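Local structure of chloride intracellular channel Clic (Drosophila melanogaster, 2YV7) at residues A[24-29]-A[86-91]; A[49-54]-A[214-219]; A[134-139]-A[191-196]; A[184-189]-A[251-256]. The protein might insert into membranes to form chloride ion channels whose activity depends on pH, and may play a role in ethanol sensitivity. One frame throughout, in Å; residues are numbered along the deposited sequence.

Interaction 1 (A[24-29]-A[86-91]); sequences ELIIKA and ILIDNG
An antiparallel pair of neighbouring strands, 24-28 and 86-89, forms the middle of the four-stranded mixed sheet in the thioredoxin-like N-terminal domain. Two hydrogen-bonded pairs, E24 with I88 and I26 with I86, flank the non-hydrogen-bonded pair L25 with L87. The shortest bond, 2.8 Å from I88 N to E24 O, is almost straight, with an N-H...O angle of 171°. Its return partner, E24 N to I88 O, spans 3.0 Å. I26 N meets I86 O at 2.9 Å, nearly along the C=O axis, whereas I86 N reaches I26 O at 3.2 Å on a lone pair. E24, I26, I86 and I88 share one face of the sheet. Beta-branched isoleucines suit these extended positions, and CB of I26 rests 4.2 Å from CB of I86. The side chains of I26 and I88 cross obliquely, their CD1 atoms 4.0 Å apart. E24, its CG anti to the backbone N (chi1 179°), lies alongside I88, CB beside CB, with OE1 3.6 Å from I88 CD1, while OE2 is hydrogen-bonded to T64 of the adjoining strand. On the other face L25 and L87 are buried, L25 against F47 and L50, L87 against I100 and I104. P85, just ahead of I86, belongs to the calcium site. Helices 41-55 and 97-107 packing on the L25/L87 face of a mixed sheet is typical of the thioredoxin-like half of the GST fold.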
# COMPACT_ATOMS: atom_id res chain seq x y z
N GLU A 24 -12.51 -10.06 7.56
CA GLU A 24 -12.71 -10.04 6.12
C GLU A 24 -12.41 -8.64 5.59
O GLU A 24 -12.96 -7.66 6.08
CB GLU A 24 -14.13 -10.44 5.72
CG GLU A 24 -14.34 -10.39 4.19
CD GLU A 24 -15.72 -10.89 3.70
OE1 GLU A 24 -16.68 -11.02 4.50
OE2 GLU A 24 -15.85 -11.12 2.48
N LEU A 25 -11.51 -8.54 4.61
CA LEU A 25 -11.25 -7.27 3.96
C LEU A 25 -11.78 -7.32 2.52
O LEU A 25 -11.36 -8.13 1.72
CB LEU A 25 -9.74 -6.91 3.96
CG LEU A 25 -9.45 -5.53 3.36
CD1 LEU A 25 -10.04 -4.40 4.21
CD2 LEU A 25 -7.90 -5.41 3.23
N ILE A 26 -12.74 -6.45 2.23
CA ILE A 26 -13.21 -6.34 0.85
C ILE A 26 -12.34 -5.33 0.10
O ILE A 26 -12.20 -4.19 0.55
CB ILE A 26 -14.67 -5.92 0.76
CG1 ILE A 26 -15.55 -6.97 1.50
CG2 ILE A 26 -15.08 -5.82 -0.68
CD1 ILE A 26 -17.08 -6.82 1.28
N ILE A 27 -11.83 -5.74 -1.06
CA ILE A 27 -10.97 -4.85 -1.89
C ILE A 27 -11.48 -4.71 -3.35
O ILE A 27 -12.20 -5.56 -3.83
CB ILE A 27 -9.45 -5.27 -1.82
CG1 ILE A 27 -9.18 -6.55 -2.62
CG2 ILE A 27 -8.97 -5.29 -0.39
CD1 ILE A 27 -7.69 -7.04 -2.66
N LYS A 28 -11.08 -3.64 -4.03
CA LYS A 28 -11.47 -3.36 -5.41
C LYS A 28 -10.64 -4.25 -6.31
O LYS A 28 -9.42 -4.41 -6.08
CB LYS A 28 -11.15 -1.92 -5.78
CG LYS A 28 -12.05 -0.86 -5.12
CD LYS A 28 -11.50 0.57 -5.34
CE LYS A 28 -12.64 1.62 -5.36
NZ LYS A 28 -12.18 3.05 -5.49
N ALA A 29 -11.31 -4.86 -7.29
CA ALA A 29 -10.69 -5.69 -8.30
C ALA A 29 -10.05 -4.84 -9.36
O ALA A 29 -10.48 -3.71 -9.63
CB ALA A 29 -11.71 -6.59 -8.99
N ILE A 86 -13.52 -2.18 2.69
CA ILE A 86 -14.52 -2.32 3.74
C ILE A 86 -14.03 -3.43 4.62
O ILE A 86 -13.62 -4.48 4.12
CB ILE A 86 -15.90 -2.69 3.12
CG1 ILE A 86 -16.47 -1.49 2.36
CG2 ILE A 86 -16.84 -3.23 4.25
CD1 ILE A 86 -17.49 -1.84 1.25
N LEU A 87 -14.06 -3.23 5.95
CA LEU A 87 -13.52 -4.23 6.87
C LEU A 87 -14.70 -4.86 7.65
O LEU A 87 -15.52 -4.14 8.19
CB LEU A 87 -12.53 -3.60 7.86
CG LEU A 87 -11.84 -4.43 8.95
CD1 LEU A 87 -10.64 -3.72 9.52
CD2 LEU A 87 -12.78 -4.77 10.14
N ILE A 88 -14.80 -6.18 7.62
CA ILE A 88 -15.96 -6.88 8.25
C ILE A 88 -15.39 -7.73 9.37
O ILE A 88 -14.56 -8.62 9.15
CB ILE A 88 -16.82 -7.73 7.27
CG1 ILE A 88 -17.25 -6.92 6.04
CG2 ILE A 88 -18.08 -8.29 8.01
CD1 ILE A 88 -18.09 -7.71 5.04
N ASP A 89 -15.83 -7.40 10.58
CA ASP A 89 -15.37 -8.02 11.83
C ASP A 89 -16.62 -8.63 12.50
O ASP A 89 -17.43 -7.89 13.08
CB ASP A 89 -14.76 -6.91 12.70
CG ASP A 89 -14.16 -7.42 14.02
OD1 ASP A 89 -14.24 -8.63 14.35
OD2 ASP A 89 -13.61 -6.56 14.76
N ASN A 90 -16.81 -9.95 12.39
CA ASN A 90 -18.02 -10.61 12.92
C ASN A 90 -19.32 -9.78 12.65
O ASN A 90 -19.96 -9.27 13.58
CB ASN A 90 -17.84 -10.87 14.44
CG ASN A 90 -18.45 -12.20 14.90
OD1 ASN A 90 -19.60 -12.51 14.60
ND2 ASN A 90 -17.68 -12.96 15.66
N GLY A 91 -19.68 -9.64 11.37
CA GLY A 91 -20.96 -9.00 10.96
C GLY A 91 -21.08 -7.49 11.01
O GLY A 91 -22.02 -6.90 10.42

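Interaction 2 (A[49-54]-A[214-219])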
# COMPACT_ATOMS: atom_id res chain seq x y z
N ASP A 49 -1.66 -4.17 6.74
CA ASP A 49 -1.81 -4.10 8.22
C ASP A 49 -2.39 -5.43 8.69
O ASP A 49 -1.84 -6.06 9.61
CB ASP A 49 -2.77 -2.97 8.59
CG ASP A 49 -2.13 -1.62 8.50
OD1 ASP A 49 -0.91 -1.57 8.68
OD2 ASP A 49 -2.87 -0.67 8.38
N LEU A 50 -3.43 -5.87 8.01
CA LEU A 50 -4.12 -7.10 8.51
C LEU A 50 -3.27 -8.37 8.32
O LEU A 50 -3.28 -9.31 9.14
CB LEU A 50 -5.48 -7.19 7.82
CG LEU A 50 -6.49 -6.14 8.29
CD1 LEU A 50 -7.70 -6.00 7.28
CD2 LEU A 50 -6.97 -6.38 9.74
N TYR A 51 -2.54 -8.42 7.22
CA TYR A 51 -1.65 -9.53 6.95
C TYR A 51 -0.61 -9.64 8.05
O TYR A 51 -0.30 -10.75 8.51
CB TYR A 51 -1.02 -9.40 5.53
CG TYR A 51 -0.32 -10.66 5.08
CD1 TYR A 51 0.93 -11.00 5.61
CD2 TYR A 51 -0.94 -11.55 4.17
CE1 TYR A 51 1.56 -12.16 5.26
CE2 TYR A 51 -0.30 -12.72 3.79
CZ TYR A 51 0.95 -13.01 4.35
OH TYR A 51 1.63 -14.15 4.04
N LEU A 52 -0.02 -8.49 8.47
CA LEU A 52 0.97 -8.51 9.51
C LEU A 52 0.35 -9.07 10.82
O LEU A 52 1.00 -9.77 11.55
CB LEU A 52 1.52 -7.10 9.78
CG LEU A 52 2.36 -6.43 8.64
CD1 LEU A 52 2.59 -4.95 8.97
CD2 LEU A 52 3.65 -7.17 8.42
N LEU A 53 -0.88 -8.68 11.09
CA LEU A 53 -1.58 -9.12 12.34
C LEU A 53 -1.92 -10.62 12.30
O LEU A 53 -1.79 -11.35 13.30
CB LEU A 53 -2.83 -8.29 12.54
CG LEU A 53 -2.59 -6.80 12.87
CD1 LEU A 53 -3.91 -6.10 13.22
CD2 LEU A 53 -1.57 -6.66 14.03
N ALA A 54 -2.25 -11.09 11.11
CA ALA A 54 -2.56 -12.50 10.87
C ALA A 54 -1.29 -13.35 10.89
O ALA A 54 -1.29 -14.48 11.38
CB ALA A 54 -3.31 -12.63 9.54
N LEU A 214 9.14 -8.81 1.85
CA LEU A 214 8.11 -8.88 2.88
C LEU A 214 6.84 -9.56 2.36
O LEU A 214 6.22 -9.07 1.40
CB LEU A 214 7.78 -7.44 3.36
CG LEU A 214 6.90 -7.32 4.59
CD1 LEU A 214 7.65 -7.69 5.85
CD2 LEU A 214 6.33 -5.89 4.68
N ASP A 215 6.41 -10.63 3.02
CA ASP A 215 5.21 -11.32 2.54
C ASP A 215 3.99 -10.41 2.49
O ASP A 215 3.20 -10.50 1.56
CB ASP A 215 4.91 -12.57 3.37
CG ASP A 215 5.90 -13.69 3.12
OD1 ASP A 215 6.55 -13.72 2.02
OD2 ASP A 215 6.07 -14.52 4.04
N ALA A 216 3.84 -9.53 3.48
CA ALA A 216 2.65 -8.66 3.54
C ALA A 216 2.63 -7.80 2.30
O ALA A 216 1.56 -7.43 1.76
CB ALA A 216 2.67 -7.80 4.78
N PHE A 217 3.83 -7.37 1.90
CA PHE A 217 3.91 -6.55 0.70
C PHE A 217 3.60 -7.35 -0.56
O PHE A 217 2.73 -6.99 -1.31
CB PHE A 217 5.27 -5.88 0.55
CG PHE A 217 5.35 -5.03 -0.68
CD1 PHE A 217 4.81 -3.72 -0.65
CD2 PHE A 217 5.84 -5.55 -1.88
CE1 PHE A 217 4.83 -2.88 -1.82
CE2 PHE A 217 5.88 -4.75 -3.11
CZ PHE A 217 5.35 -3.40 -3.07
N THR A 218 4.33 -8.43 -0.77
CA THR A 218 4.25 -9.16 -2.04
C THR A 218 2.85 -9.81 -2.19
O THR A 218 2.26 -9.80 -3.28
CB THR A 218 5.37 -10.23 -2.16
OG1 THR A 218 5.05 -11.30 -1.32
CG2 THR A 218 6.74 -9.75 -1.75
N GLN A 219 2.28 -10.30 -1.08
CA GLN A 219 0.93 -10.82 -1.13
C GLN A 219 -0.15 -9.77 -1.50
O GLN A 219 -1.20 -10.10 -2.07
CB GLN A 219 0.58 -11.49 0.21
CG GLN A 219 1.41 -12.72 0.48
CD GLN A 219 1.15 -13.79 -0.57
OE1 GLN A 219 0.01 -14.24 -0.74
NE2 GLN A 219 2.19 -14.13 -1.32
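D215 O is the best-held polar atom here, gripped by one backbone hydrogen bond within its own helix, from Q219 N at 2.8 Å. That helix, 215-220, belongs to the helical C-terminal part of the GST fold and packs on helix 41-55 of the thioredoxin-like domain, so the contact is an interdomain one. The two short axes come within 9.0 Å and run at 133° to each other. The interface itself is apolar and is carried mainly by Y51. With CG anti to the backbone N (chi1 -168°), its ring reaches across and lies along one side of the first turn. CD1 touches A216 CA at 3.6 Å, a closeness that a small alanine permits. Farther out, the hydroxyl OH meets D215 CB at 3.7 Å. At another corner of the ring, CE2 is 3.7 Å from Q219 CG, where the glutamine chain, bent at chi2, lays its methylenes against the aromatic. D215 O itself lies over one face of the ring. Long side chains such as Y51 and Q219 suit this margin because their carbons pack while their polar ends can stay at the surface. L52 is more deeply placed and also lies against C176 and L114. The segment of helix 41-55 is predicted to lie in a transmembrane stretch after insertion, so this packing would probably have to be given up. In the soluble form, L52 CD2 sits 3.8 Å from A216 CB.

Interaction 3 (A[134-139]-A[191-196]); sequences LMLVKK and YFVDFE
M135 lays its terminal methyl over one face of the F195 ring, the two side chains crossing at about a right angle. CE is 3.6 Å from F195 CG and 4.1 Å from the ring centroid, a CH-pi contact. M135 SD, 4.8 Å from the same centroid, adds a Met-aromatic interaction. The bend that carries CE onto the ring is at chi3 (61°); the unbranched, flexible methionine chain makes this turn easily. The same CE also touches V193 CG2 at 4.0 Å. V193 is the residue most wrapped by the opposite segment: its CG1 fits against the backbone of 135-139, 3.7 Å from M135 O and 3.8 Å from K139 N. Two helices of the all-helical C-terminal domain of the GST fold, 128-136 and 173-193, thus meet near their C-terminal ends, and helix 141-161 closes over M135 and F195 through N144 and L147. After V193 the chain turns with a positive phi at D194 (47°), which brings F195 back toward the methionine. L136 reaches with CD2 to F192 CB at 4.1 Å, and Y231 of helix 224-235 touches both residues. At the surface, the aliphatic part of K139 slides past V193 in the opposite direction, its CE lying 3.8 Å from V193 O.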
# COMPACT_ATOMS: atom_id res chain seq x y z
N LEU A 134 0.36 14.82 -9.26
CA LEU A 134 0.60 16.04 -10.05
C LEU A 134 1.65 15.82 -11.13
O LEU A 134 1.62 16.44 -12.20
CB LEU A 134 1.03 17.13 -9.10
CG LEU A 134 -0.04 17.64 -8.13
CD1 LEU A 134 0.67 18.68 -7.36
CD2 LEU A 134 -1.29 18.23 -8.84
N MET A 135 2.62 14.94 -10.84
CA MET A 135 3.70 14.64 -11.79
C MET A 135 3.18 13.89 -12.98
O MET A 135 3.65 14.05 -14.13
CB MET A 135 4.66 13.69 -11.08
CG MET A 135 5.62 14.26 -10.26
SD MET A 135 6.50 12.77 -9.74
CE MET A 135 7.10 12.09 -11.26
N LEU A 136 2.17 13.07 -12.76
CA LEU A 136 1.68 12.20 -13.84
C LEU A 136 0.82 12.94 -14.89
O LEU A 136 0.63 12.43 -15.98
CB LEU A 136 0.82 11.07 -13.27
CG LEU A 136 1.52 10.06 -12.31
CD1 LEU A 136 0.55 8.99 -11.86
CD2 LEU A 136 2.71 9.40 -12.92
N VAL A 137 0.31 14.11 -14.53
CA VAL A 137 -0.53 14.95 -15.37
C VAL A 137 0.07 15.11 -16.76
O VAL A 137 -0.66 15.07 -17.74
CB VAL A 137 -0.74 16.35 -14.73
CG1 VAL A 137 -1.40 17.35 -15.74
CG2 VAL A 137 -1.56 16.24 -13.42
N LYS A 138 1.39 15.35 -16.80
CA LYS A 138 2.20 15.35 -18.03
C LYS A 138 3.66 15.49 -17.62
O LYS A 138 3.92 15.84 -16.48
CB LYS A 138 1.85 16.54 -18.90
CG LYS A 138 2.38 17.83 -18.37
CD LYS A 138 2.46 18.86 -19.49
CE LYS A 138 1.26 19.75 -19.44
NZ LYS A 138 1.16 20.36 -18.08
N LYS A 139 4.60 15.29 -18.55
CA LYS A 139 6.01 15.38 -18.22
C LYS A 139 6.35 16.80 -17.78
O LYS A 139 6.14 17.76 -18.52
CB LYS A 139 6.89 14.99 -19.41
CG LYS A 139 8.12 14.22 -18.98
CD LYS A 139 8.94 13.72 -20.13
CE LYS A 139 8.49 12.35 -20.66
NZ LYS A 139 9.44 11.98 -21.76
N TYR A 191 6.42 4.48 -16.22
CA TYR A 191 5.60 4.26 -17.44
C TYR A 191 5.13 5.58 -18.07
O TYR A 191 5.30 5.86 -19.29
CB TYR A 191 4.37 3.41 -17.08
CG TYR A 191 3.46 3.11 -18.26
CD1 TYR A 191 2.44 4.01 -18.64
CD2 TYR A 191 3.68 1.99 -19.02
CE1 TYR A 191 1.60 3.74 -19.76
CE2 TYR A 191 2.85 1.70 -20.08
CZ TYR A 191 1.84 2.59 -20.46
OH TYR A 191 1.06 2.28 -21.53
N PHE A 192 4.56 6.44 -17.25
CA PHE A 192 3.92 7.65 -17.80
C PHE A 192 4.90 8.75 -18.12
O PHE A 192 4.74 9.38 -19.18
CB PHE A 192 2.81 8.21 -16.88
CG PHE A 192 1.62 7.29 -16.82
CD1 PHE A 192 0.69 7.27 -17.85
CD2 PHE A 192 1.49 6.40 -15.79
CE1 PHE A 192 -0.38 6.39 -17.84
CE2 PHE A 192 0.43 5.52 -15.78
CZ PHE A 192 -0.51 5.51 -16.80
N VAL A 193 5.85 9.01 -17.22
CA VAL A 193 6.71 10.23 -17.41
C VAL A 193 8.20 9.92 -17.30
O VAL A 193 9.01 10.85 -17.17
CB VAL A 193 6.29 11.42 -16.46
CG1 VAL A 193 4.88 11.92 -16.86
CG2 VAL A 193 6.36 11.01 -14.99
N ASP A 194 8.58 8.66 -17.49
CA ASP A 194 9.99 8.29 -17.39
C ASP A 194 10.72 8.84 -16.16
O ASP A 194 11.87 9.32 -16.24
CB ASP A 194 10.76 8.74 -18.64
CG ASP A 194 12.07 8.01 -18.81
OD1 ASP A 194 12.27 6.84 -18.26
OD2 ASP A 194 12.93 8.63 -19.51
N PHE A 195 10.02 8.84 -15.03
CA PHE A 195 10.64 9.15 -13.75
C PHE A 195 11.25 7.93 -13.17
O PHE A 195 10.63 6.83 -13.17
CB PHE A 195 9.56 9.69 -12.77
CG PHE A 195 10.11 10.05 -11.43
CD1 PHE A 195 10.81 11.25 -11.25
CD2 PHE A 195 9.96 9.17 -10.36
CE1 PHE A 195 11.30 11.61 -9.99
CE2 PHE A 195 10.48 9.47 -9.14
CZ PHE A 195 11.13 10.67 -8.92
N GLU A 196 12.48 8.09 -12.62
CA GLU A 196 13.10 7.02 -11.84
C GLU A 196 13.65 7.57 -10.57
O GLU A 196 14.14 8.67 -10.58
CB GLU A 196 14.30 6.39 -12.56
CG GLU A 196 13.92 5.10 -13.23
CD GLU A 196 14.89 4.73 -14.33
OE1 GLU A 196 15.96 5.41 -14.45
OE2 GLU A 196 14.57 3.78 -15.07

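Interaction 4 (A[184-189]-A[251-256]); sequences HIRVAG and TTYIPI
R186 leaves its helix with CG anti to the carbonyl carbon, stays extended at chi2 and then bends at chi3 (66°), which swings the guanidinium into the 251-256 loop. Y253 takes the crowded rotamer, with CG between the backbone N and the carbonyl carbon (chi1 67°), and this folds its ring back over the arginine. The end of R186 grips a single atom with two nitrogens: NH1 is 2.7 Å from Y253 O and NH2 is 2.8 Å from the same Y253 O. Both bonds are bent, as expected when two donors converge on one oxygen. Meanwhile NH2 points at the face of the Y253 ring, 3.3 Å from its CZ. The planes of guanidinium and ring stand 74° apart, so the cation-pi contact, with R186 CZ 4.5 Å from the centroid of the Y253 ring, is made nitrogen-first rather than flat. One face of the guanidinium is covered by T251 CG2, 3.5 Å from R186 CZ. A water accepts from R186 NH2 at 3.1 Å and bonds to Y253 OH at 3.0 Å, linking cation and phenol. For a buried arginine these partners, together with Y212 OH bonded to NH1, would offset the cost of burying the charge. Alongside, V187 CG2 meets T251 CB, while T251 OG1 is hydrogen-bonded to D224. The irregular C-terminal tail is thereby fastened to helix 173-193 of the helical domain, with W205 of helix 202-212 against R186 and helix 224-235 against V187.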
# COMPACT_ATOMS: atom_id res chain seq x y z
N HIS A 184 3.66 2.63 -6.56
CA HIS A 184 2.99 3.37 -7.63
C HIS A 184 3.96 4.39 -8.22
O HIS A 184 3.99 4.61 -9.40
CB HIS A 184 1.79 4.12 -7.04
CG HIS A 184 0.57 3.27 -6.84
ND1 HIS A 184 0.60 2.05 -6.18
CD2 HIS A 184 -0.74 3.52 -7.10
CE1 HIS A 184 -0.64 1.54 -6.16
NE2 HIS A 184 -1.46 2.44 -6.64
N ILE A 185 4.78 5.02 -7.36
CA ILE A 185 5.83 5.96 -7.85
C ILE A 185 6.75 5.27 -8.85
O ILE A 185 6.90 5.82 -9.95
CB ILE A 185 6.63 6.56 -6.69
CG1 ILE A 185 5.77 7.59 -5.93
CG2 ILE A 185 7.86 7.33 -7.21
CD1 ILE A 185 6.46 8.00 -4.56
N ARG A 186 7.28 4.10 -8.51
CA ARG A 186 8.18 3.36 -9.40
C ARG A 186 7.44 3.00 -10.67
O ARG A 186 7.90 3.32 -11.77
CB ARG A 186 8.72 2.08 -8.76
CG ARG A 186 9.67 2.28 -7.61
CD ARG A 186 10.43 1.00 -7.35
NE ARG A 186 11.33 0.64 -8.47
CZ ARG A 186 12.02 -0.50 -8.50
NH1 ARG A 186 11.91 -1.46 -7.55
NH2 ARG A 186 12.83 -0.69 -9.54
N VAL A 187 6.29 2.34 -10.54
CA VAL A 187 5.64 1.77 -11.75
C VAL A 187 5.01 2.82 -12.65
O VAL A 187 5.28 2.86 -13.86
CB VAL A 187 4.62 0.67 -11.30
CG1 VAL A 187 3.82 0.18 -12.48
CG2 VAL A 187 5.39 -0.50 -10.60
N ALA A 188 4.19 3.69 -12.05
CA ALA A 188 3.46 4.66 -12.84
C ALA A 188 4.41 5.80 -13.22
O ALA A 188 4.32 6.33 -14.30
CB ALA A 188 2.30 5.24 -12.09
N GLY A 189 5.26 6.22 -12.29
CA GLY A 189 6.32 7.22 -12.56
C GLY A 189 7.09 6.90 -13.85
O GLY A 189 7.22 7.76 -14.74
N THR A 251 7.16 -5.27 -10.83
CA THR A 251 8.45 -4.57 -10.67
C THR A 251 9.03 -4.86 -9.26
O THR A 251 8.43 -4.47 -8.22
CB THR A 251 8.31 -3.07 -10.88
OG1 THR A 251 8.06 -2.78 -12.30
CG2 THR A 251 9.59 -2.29 -10.36
N THR A 252 10.23 -5.42 -9.24
CA THR A 252 10.93 -5.75 -8.00
C THR A 252 12.44 -5.48 -8.03
O THR A 252 13.14 -5.70 -7.00
CB THR A 252 10.74 -7.20 -7.51
OG1 THR A 252 11.25 -8.10 -8.51
CG2 THR A 252 9.27 -7.50 -7.12
N TYR A 253 12.96 -5.01 -9.16
CA TYR A 253 14.42 -4.88 -9.24
C TYR A 253 14.93 -3.71 -8.45
O TYR A 253 14.23 -2.72 -8.24
CB TYR A 253 14.90 -4.76 -10.71
CG TYR A 253 14.49 -3.50 -11.39
CD1 TYR A 253 13.25 -3.42 -12.01
CD2 TYR A 253 15.32 -2.39 -11.42
CE1 TYR A 253 12.86 -2.27 -12.63
CE2 TYR A 253 14.92 -1.23 -12.06
CZ TYR A 253 13.69 -1.19 -12.65
OH TYR A 253 13.25 -0.04 -13.28
N ILE A 254 16.18 -3.82 -8.04
CA ILE A 254 16.89 -2.77 -7.30
C ILE A 254 18.09 -2.40 -8.23
O ILE A 254 18.84 -3.31 -8.65
CB ILE A 254 17.32 -3.29 -5.93
CG1 ILE A 254 16.11 -3.86 -5.11
CG2 ILE A 254 18.12 -2.23 -5.14
CD1 ILE A 254 15.11 -2.73 -4.70
N PRO A 255 18.22 -1.10 -8.63
CA PRO A 255 19.30 -0.70 -9.54
C PRO A 255 20.68 -0.62 -8.90
O PRO A 255 21.65 -0.28 -9.58
CB PRO A 255 18.82 0.66 -10.10
CG PRO A 255 17.91 1.20 -9.04
CD PRO A 255 17.34 0.03 -8.28
N ILE A 256 20.80 -0.95 -7.62
CA ILE A 256 22.13 -0.93 -6.97
C ILE A 256 22.32 -2.18 -6.16
O ILE A 256 21.36 -2.88 -5.89
CB ILE A 256 22.31 0.31 -6.06
CG1 ILE A 256 21.20 0.40 -5.01
CG2 ILE A 256 22.33 1.58 -6.91
CD1 ILE A 256 21.48 1.40 -3.89
O HOH W 1 13.00 1.96 -11.10

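In the fold
From the N terminus, strand 22-28 opens interaction 1, and helix 41-55 opens interaction 2 before 86-89 closes the sheet pair, so these two contacts cross. They also touch, through L25 and L50. Interaction 2 closes only at 214-219, joining the thioredoxin-like domain to the helical one, and interaction 3 falls wholly within that span. Interaction 4 starts at 184-189, before 191-196 closes interaction 3, and ends in the C-terminal tail, thus crossing both 2 and 3. Interactions 3 and 4 share helix 173-193, where F195 meets G189 and L136 meets A188. Interaction 1 lies across the chain's centre from both, their centres about 33 and 29 Å away.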